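Local coordinates for protein chitinase (Thermococcus chitonophagus, PDB 5XSW) that probably hydrolyses internal linkages of chitin as an endochitinase, and is represented here by the C-terminal part of a longer protein, with bound glycan, at residues R106-Y112 with R304-A309; D222-Y228 with Y238-I243. Residue numbers count along the deposited sequence, not the author numbering.

The two contacts lie far apart in the chain, with centres 39 Å and nearest atoms about 26 Å from each other. Contact 1 holds the segment following strand 98-104, the last strand of the N-terminal beta-rich part, against helix 288-311, and its centre is 10 Å from that of the chain. Contact 2, centred 31 Å out, lies at the glycan pocket: it contributes Gln242, and the Phe225 side chain is about 6 Å from a bound N-acetylglucosamine. In sequence, contact 2 is nested inside the long loop that contact 1 closes. Helix 288-311 relates them in space, since Trp289 near its start touches Trp239 and Ile243 of contact 2, while its residues 304-309 supply one side of contact 1.

Contact 1: R106-Y112 with R304-A309; sequences RGESIIY and RELLYA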
# COMPACT_ATOMS: atom_id res chain seq x y z
N ARG A 106 15.36 11.99 4.41
CA ARG A 106 15.16 12.52 3.06
C ARG A 106 16.56 12.88 2.57
O ARG A 106 17.29 13.51 3.34
CB ARG A 106 14.26 13.73 3.10
CG ARG A 106 13.52 14.02 1.78
CD ARG A 106 14.27 14.93 0.82
NE ARG A 106 13.52 15.16 -0.43
CZ ARG A 106 13.14 16.35 -0.89
NH1 ARG A 106 13.49 17.48 -0.25
NH2 ARG A 106 12.46 16.42 -2.05
N GLY A 107 16.95 12.47 1.35
CA GLY A 107 18.32 12.67 0.90
C GLY A 107 18.53 14.15 0.69
O GLY A 107 17.83 14.76 -0.12
N GLU A 108 19.48 14.73 1.41
CA GLU A 108 19.74 16.17 1.30
C GLU A 108 20.28 16.56 -0.09
O GLU A 108 20.11 17.68 -0.54
CB GLU A 108 20.74 16.56 2.43
CG GLU A 108 20.12 16.37 3.83
CD GLU A 108 21.10 16.59 5.01
OE1 GLU A 108 22.29 16.82 4.74
OE2 GLU A 108 20.66 16.52 6.19
N SER A 109 20.91 15.63 -0.79
CA SER A 109 21.52 15.96 -2.08
C SER A 109 20.68 15.58 -3.32
O SER A 109 21.19 15.47 -4.45
CB SER A 109 22.87 15.27 -2.16
OG SER A 109 22.71 13.87 -2.24
N ILE A 110 19.39 15.32 -3.12
CA ILE A 110 18.62 14.84 -4.25
C ILE A 110 18.60 15.87 -5.34
O ILE A 110 18.43 17.09 -5.08
CB ILE A 110 17.16 14.46 -3.80
CG1 ILE A 110 16.41 13.85 -4.98
CG2 ILE A 110 16.41 15.66 -3.22
CD1 ILE A 110 15.17 12.94 -4.44
N ILE A 111 18.82 15.40 -6.56
CA ILE A 111 18.85 16.30 -7.72
C ILE A 111 17.49 16.45 -8.41
O ILE A 111 16.94 15.45 -8.91
CB ILE A 111 19.87 15.84 -8.77
CG1 ILE A 111 21.31 15.82 -8.18
CG2 ILE A 111 19.76 16.76 -10.09
CD1 ILE A 111 22.27 15.02 -9.08
N TYR A 112 16.95 17.67 -8.42
CA TYR A 112 15.73 17.95 -9.18
C TYR A 112 16.09 19.04 -10.21
O TYR A 112 16.12 20.20 -9.87
CB TYR A 112 14.59 18.44 -8.28
CG TYR A 112 13.90 17.26 -7.58
CD1 TYR A 112 13.22 16.30 -8.35
CD2 TYR A 112 13.98 17.10 -6.20
CE1 TYR A 112 12.59 15.15 -7.71
CE2 TYR A 112 13.37 15.98 -5.56
CZ TYR A 112 12.67 15.04 -6.35
OH TYR A 112 12.07 13.95 -5.74
N ARG A 304 12.70 6.90 -5.98
CA ARG A 304 13.92 7.68 -6.04
C ARG A 304 14.22 8.34 -4.71
O ARG A 304 15.34 8.30 -4.24
CB ARG A 304 13.82 8.74 -7.13
CG ARG A 304 15.13 9.42 -7.47
CD ARG A 304 15.09 10.01 -8.87
NE ARG A 304 16.27 10.78 -9.22
CZ ARG A 304 16.39 12.09 -9.03
NH1 ARG A 304 15.43 12.78 -8.46
NH2 ARG A 304 17.50 12.70 -9.40
N GLU A 305 13.19 8.91 -4.09
CA GLU A 305 13.30 9.52 -2.77
C GLU A 305 13.70 8.51 -1.72
O GLU A 305 14.49 8.82 -0.79
CB GLU A 305 12.00 10.23 -2.34
CG GLU A 305 11.62 11.55 -3.16
CD GLU A 305 12.23 12.85 -2.57
OE1 GLU A 305 12.92 12.76 -1.53
OE2 GLU A 305 11.94 13.98 -3.10
N LEU A 306 13.16 7.29 -1.81
CA LEU A 306 13.48 6.26 -0.82
C LEU A 306 14.99 5.86 -0.94
O LEU A 306 15.69 5.67 0.08
CB LEU A 306 12.62 5.00 -1.03
CG LEU A 306 12.92 3.82 -0.13
CD1 LEU A 306 12.63 4.12 1.33
CD2 LEU A 306 12.05 2.63 -0.63
N LEU A 307 15.44 5.67 -2.17
CA LEU A 307 16.84 5.32 -2.41
C LEU A 307 17.74 6.42 -1.81
O LEU A 307 18.67 6.15 -1.04
CB LEU A 307 17.10 5.13 -3.88
CG LEU A 307 16.58 3.75 -4.39
CD1 LEU A 307 16.48 3.64 -5.89
CD2 LEU A 307 17.37 2.53 -3.83
N TYR A 308 17.47 7.65 -2.18
CA TYR A 308 18.25 8.77 -1.65
C TYR A 308 18.23 8.83 -0.15
O TYR A 308 19.27 9.12 0.46
CB TYR A 308 17.73 10.11 -2.19
CG TYR A 308 18.38 10.60 -3.49
CD1 TYR A 308 19.63 11.28 -3.46
CD2 TYR A 308 17.72 10.50 -4.70
CE1 TYR A 308 20.21 11.80 -4.63
CE2 TYR A 308 18.27 11.04 -5.90
CZ TYR A 308 19.55 11.70 -5.82
OH TYR A 308 20.10 12.23 -6.96
N ALA A 309 17.06 8.62 0.47
CA ALA A 309 16.96 8.70 1.95
C ALA A 309 17.81 7.64 2.61
O ALA A 309 18.24 7.81 3.77
CB ALA A 309 15.52 8.54 2.44
O HOH W 1 14.92 11.30 -0.17
O HOH W 2 12.75 11.98 -7.68
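Glu305 organises the polar half of this contact. Its folded m,m rotamer presents the carboxylate to Arg106, whose t,m,t side chain returns toward the helix although CB starts away from it. The result is a two-pronged salt bridge: Arg106 NE to Glu305 OE1 and Arg106 NH2 to Glu305 OE2, both 2.7 Å. Tyr112 OH adds a 2.6 Å hydrogen bond to Glu305 OE2. One residue earlier on the helix, the extended t,t,t chain of Arg304 brings NH2 (2.8 Å) and NH1 (3.1 Å) onto one carbonyl oxygen, Ile111 O. Ile110 (t,t) closes the apolar side, its CG1 3.5 Å from Tyr308 CE2 and its CA over the ring face, 3.7 Å from the centroid, a CH-pi contact. Gly107, opening a type I turn, suits its place because a CB would clash with Tyr308 CB. Helix 288-311 is thereby joined to the segment after strand 98-104; helix 313-321 lies alongside, Asn316 binding Tyr308 OH and Ser109 O, while helix 475-482 packs on Leu306 and Ala309.

Contact 2: D222-Y228 with Y238-I243; sequences DPAFKGY and YWPVQI. With NAG (2-acetamido-2-deoxy-beta-D-glucopyranose), chain C; PO4 (phosphate ion), chain F.
An antiparallel hydrogen-bonded pair, Tyr228 with Trp239 (CA-CA 4.9 Å), fixes the register at the open end of the hairpin 228-232/235-239. Both backbone groups of each are used: Tyr228 N donates to Trp239 O (3.2 Å) and Trp239 N to Tyr228 O (2.7 Å). Gly227, extended (phi/psi -174/-174), passes with its CA 3.4 Å from Trp239 O; a CB there would collide with that oxygen. Pro240, with no NH to satisfy, follows the end of the strand, and its CG meets Phe225 CB at 4.0 Å. Tyr238 (chi1 m) brings its CB 3.1 Å from Phe225 O. Residues 222-225 form a type I turn closed by Phe225 N to Asp222 O (3.0 Å). Asp222, chi1 t, makes an Asx turn through OD1 to Ala224 N (3.1 Å), while its OD2 accepts from Ser177 N. Tyr228 (chi1 m) sends its ring along Val241, CD2 to CG1 3.9 Å, and its OH donates to phosphate O2 (2.7 Å), as does Ile243 N (2.9 Å); this ion is probably from the crystallisation liquor. Gln242, part of the glycan pocket, brings OE1 3.5 Å from C8, the acetamido methyl of NAG, a contact rather than a hydrogen bond; Asn214 OD1 accepts from its N. Thr220 forms backbone hydrogen bonds with Tyr238; Trp239 NE1 makes weak ones to Trp215 O and Gly216 O, and its ring packs edge-to-face with Trp182 and touches Trp289 of helix 288-311.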
# COMPACT_ATOMS: atom_id res chain seq x y z
N ASP A 222 -0.74 -4.43 -35.93
CA ASP A 222 -0.67 -5.89 -35.77
C ASP A 222 -2.06 -6.46 -35.64
O ASP A 222 -2.78 -6.13 -34.69
CB ASP A 222 0.16 -6.26 -34.52
CG ASP A 222 0.56 -7.76 -34.50
OD1 ASP A 222 -0.24 -8.61 -34.93
OD2 ASP A 222 1.68 -8.05 -34.05
N PRO A 223 -2.47 -7.30 -36.61
CA PRO A 223 -3.89 -7.69 -36.63
C PRO A 223 -4.23 -8.73 -35.55
O PRO A 223 -5.40 -8.95 -35.28
CB PRO A 223 -4.08 -8.24 -38.05
CG PRO A 223 -2.72 -8.76 -38.43
CD PRO A 223 -1.72 -7.82 -37.77
N ALA A 224 -3.21 -9.33 -34.93
CA ALA A 224 -3.42 -10.20 -33.78
C ALA A 224 -4.01 -9.42 -32.61
O ALA A 224 -4.54 -9.99 -31.65
CB ALA A 224 -2.11 -10.84 -33.36
N PHE A 225 -3.89 -8.10 -32.66
CA PHE A 225 -4.16 -7.31 -31.47
C PHE A 225 -5.42 -6.53 -31.52
O PHE A 225 -5.38 -5.30 -31.58
CB PHE A 225 -3.00 -6.36 -31.22
CG PHE A 225 -1.86 -7.03 -30.64
CD1 PHE A 225 -1.03 -7.80 -31.42
CD2 PHE A 225 -1.64 -6.97 -29.29
CE1 PHE A 225 -0.00 -8.48 -30.88
CE2 PHE A 225 -0.59 -7.63 -28.75
CZ PHE A 225 0.23 -8.38 -29.52
N LYS A 226 -6.54 -7.24 -31.44
CA LYS A 226 -7.83 -6.62 -31.25
C LYS A 226 -7.76 -5.50 -30.21
O LYS A 226 -7.06 -5.60 -29.17
CB LYS A 226 -8.87 -7.66 -30.84
CG LYS A 226 -8.89 -8.89 -31.76
CD LYS A 226 -9.92 -9.92 -31.29
CE LYS A 226 -9.99 -11.12 -32.24
NZ LYS A 226 -11.04 -12.09 -31.82
N GLY A 227 -8.45 -4.43 -30.53
CA GLY A 227 -8.53 -3.27 -29.67
C GLY A 227 -9.52 -2.30 -30.28
O GLY A 227 -10.22 -2.63 -31.25
N TYR A 228 -9.60 -1.12 -29.67
CA TYR A 228 -10.44 -0.08 -30.17
C TYR A 228 -9.81 0.35 -31.49
O TYR A 228 -8.60 0.31 -31.63
CB TYR A 228 -10.54 1.08 -29.14
CG TYR A 228 -11.14 0.56 -27.85
CD1 TYR A 228 -12.53 0.39 -27.73
CD2 TYR A 228 -10.34 0.17 -26.79
CE1 TYR A 228 -13.10 -0.13 -26.57
CE2 TYR A 228 -10.89 -0.36 -25.58
CZ TYR A 228 -12.28 -0.50 -25.49
OH TYR A 228 -12.85 -1.01 -24.38
N TYR A 238 -5.15 -0.42 -34.17
CA TYR A 238 -5.82 -0.98 -33.02
C TYR A 238 -5.19 -0.42 -31.75
O TYR A 238 -3.96 -0.30 -31.69
CB TYR A 238 -5.74 -2.54 -33.04
CG TYR A 238 -6.20 -3.04 -34.39
CD1 TYR A 238 -7.56 -2.94 -34.76
CD2 TYR A 238 -5.28 -3.49 -35.36
CE1 TYR A 238 -7.99 -3.35 -36.08
CE2 TYR A 238 -5.70 -3.89 -36.67
CZ TYR A 238 -7.06 -3.82 -37.01
OH TYR A 238 -7.44 -4.22 -38.27
N TRP A 239 -6.03 -0.11 -30.79
CA TRP A 239 -5.59 0.41 -29.48
C TRP A 239 -5.89 -0.68 -28.44
O TRP A 239 -6.99 -0.73 -27.94
CB TRP A 239 -6.40 1.68 -29.13
CG TRP A 239 -5.89 2.44 -27.91
CD1 TRP A 239 -4.65 2.36 -27.36
CD2 TRP A 239 -6.62 3.39 -27.14
NE1 TRP A 239 -4.56 3.20 -26.28
CE2 TRP A 239 -5.75 3.87 -26.13
CE3 TRP A 239 -7.92 3.91 -27.21
CZ2 TRP A 239 -6.14 4.81 -25.17
CZ3 TRP A 239 -8.32 4.87 -26.25
CH2 TRP A 239 -7.42 5.30 -25.23
N PRO A 240 -4.91 -1.55 -28.13
CA PRO A 240 -5.18 -2.75 -27.30
C PRO A 240 -5.22 -2.46 -25.81
O PRO A 240 -4.87 -3.32 -25.00
CB PRO A 240 -4.00 -3.70 -27.65
CG PRO A 240 -3.30 -3.07 -28.93
CD PRO A 240 -3.54 -1.55 -28.69
N VAL A 241 -5.62 -1.25 -25.44
CA VAL A 241 -5.75 -0.90 -24.04
C VAL A 241 -6.94 -1.63 -23.35
O VAL A 241 -8.01 -1.81 -23.95
CB VAL A 241 -5.92 0.63 -23.92
CG1 VAL A 241 -7.22 1.09 -24.62
CG2 VAL A 241 -6.01 1.09 -22.44
N GLN A 242 -6.80 -2.06 -22.09
CA GLN A 242 -7.99 -2.46 -21.32
C GLN A 242 -8.45 -1.21 -20.63
O GLN A 242 -7.97 -0.87 -19.53
CB GLN A 242 -7.69 -3.59 -20.30
CG GLN A 242 -7.21 -4.86 -21.00
CD GLN A 242 -6.70 -5.96 -20.06
OE1 GLN A 242 -7.02 -6.01 -18.87
NE2 GLN A 242 -5.91 -6.85 -20.60
N ILE A 243 -9.38 -0.49 -21.26
CA ILE A 243 -9.58 0.91 -20.89
C ILE A 243 -10.37 1.05 -19.61
O ILE A 243 -10.36 2.10 -18.95
CB ILE A 243 -10.32 1.72 -22.05
CG1 ILE A 243 -10.19 3.25 -21.84
CG2 ILE A 243 -11.86 1.39 -22.04
CD1 ILE A 243 -8.86 3.83 -22.17
C1 NAG C . 0.93 -6.09 -18.40
C2 NAG C . -0.06 -5.98 -17.31
C3 NAG C . 0.52 -5.24 -16.11
C4 NAG C . 1.83 -5.81 -15.66
C5 NAG C . 2.75 -5.84 -16.80
C6 NAG C . 4.04 -6.48 -16.36
C7 NAG C . -2.56 -5.80 -17.70
C8 NAG C . -3.75 -4.97 -18.23
N2 NAG C . -1.25 -5.28 -17.82
O3 NAG C . -0.39 -5.22 -14.99
O4 NAG C . 2.46 -4.93 -14.71
O5 NAG C . 2.21 -6.64 -17.91
O6 NAG C . 4.78 -6.56 -17.57
O7 NAG C . -2.68 -6.90 -17.15
P PO4 F . -11.78 -3.12 -21.38
O1 PO4 F . -13.31 -3.00 -21.25
O2 PO4 F . -11.30 -2.23 -22.60
O3 PO4 F . -11.43 -4.53 -21.75
O4 PO4 F . -11.10 -2.79 -20.01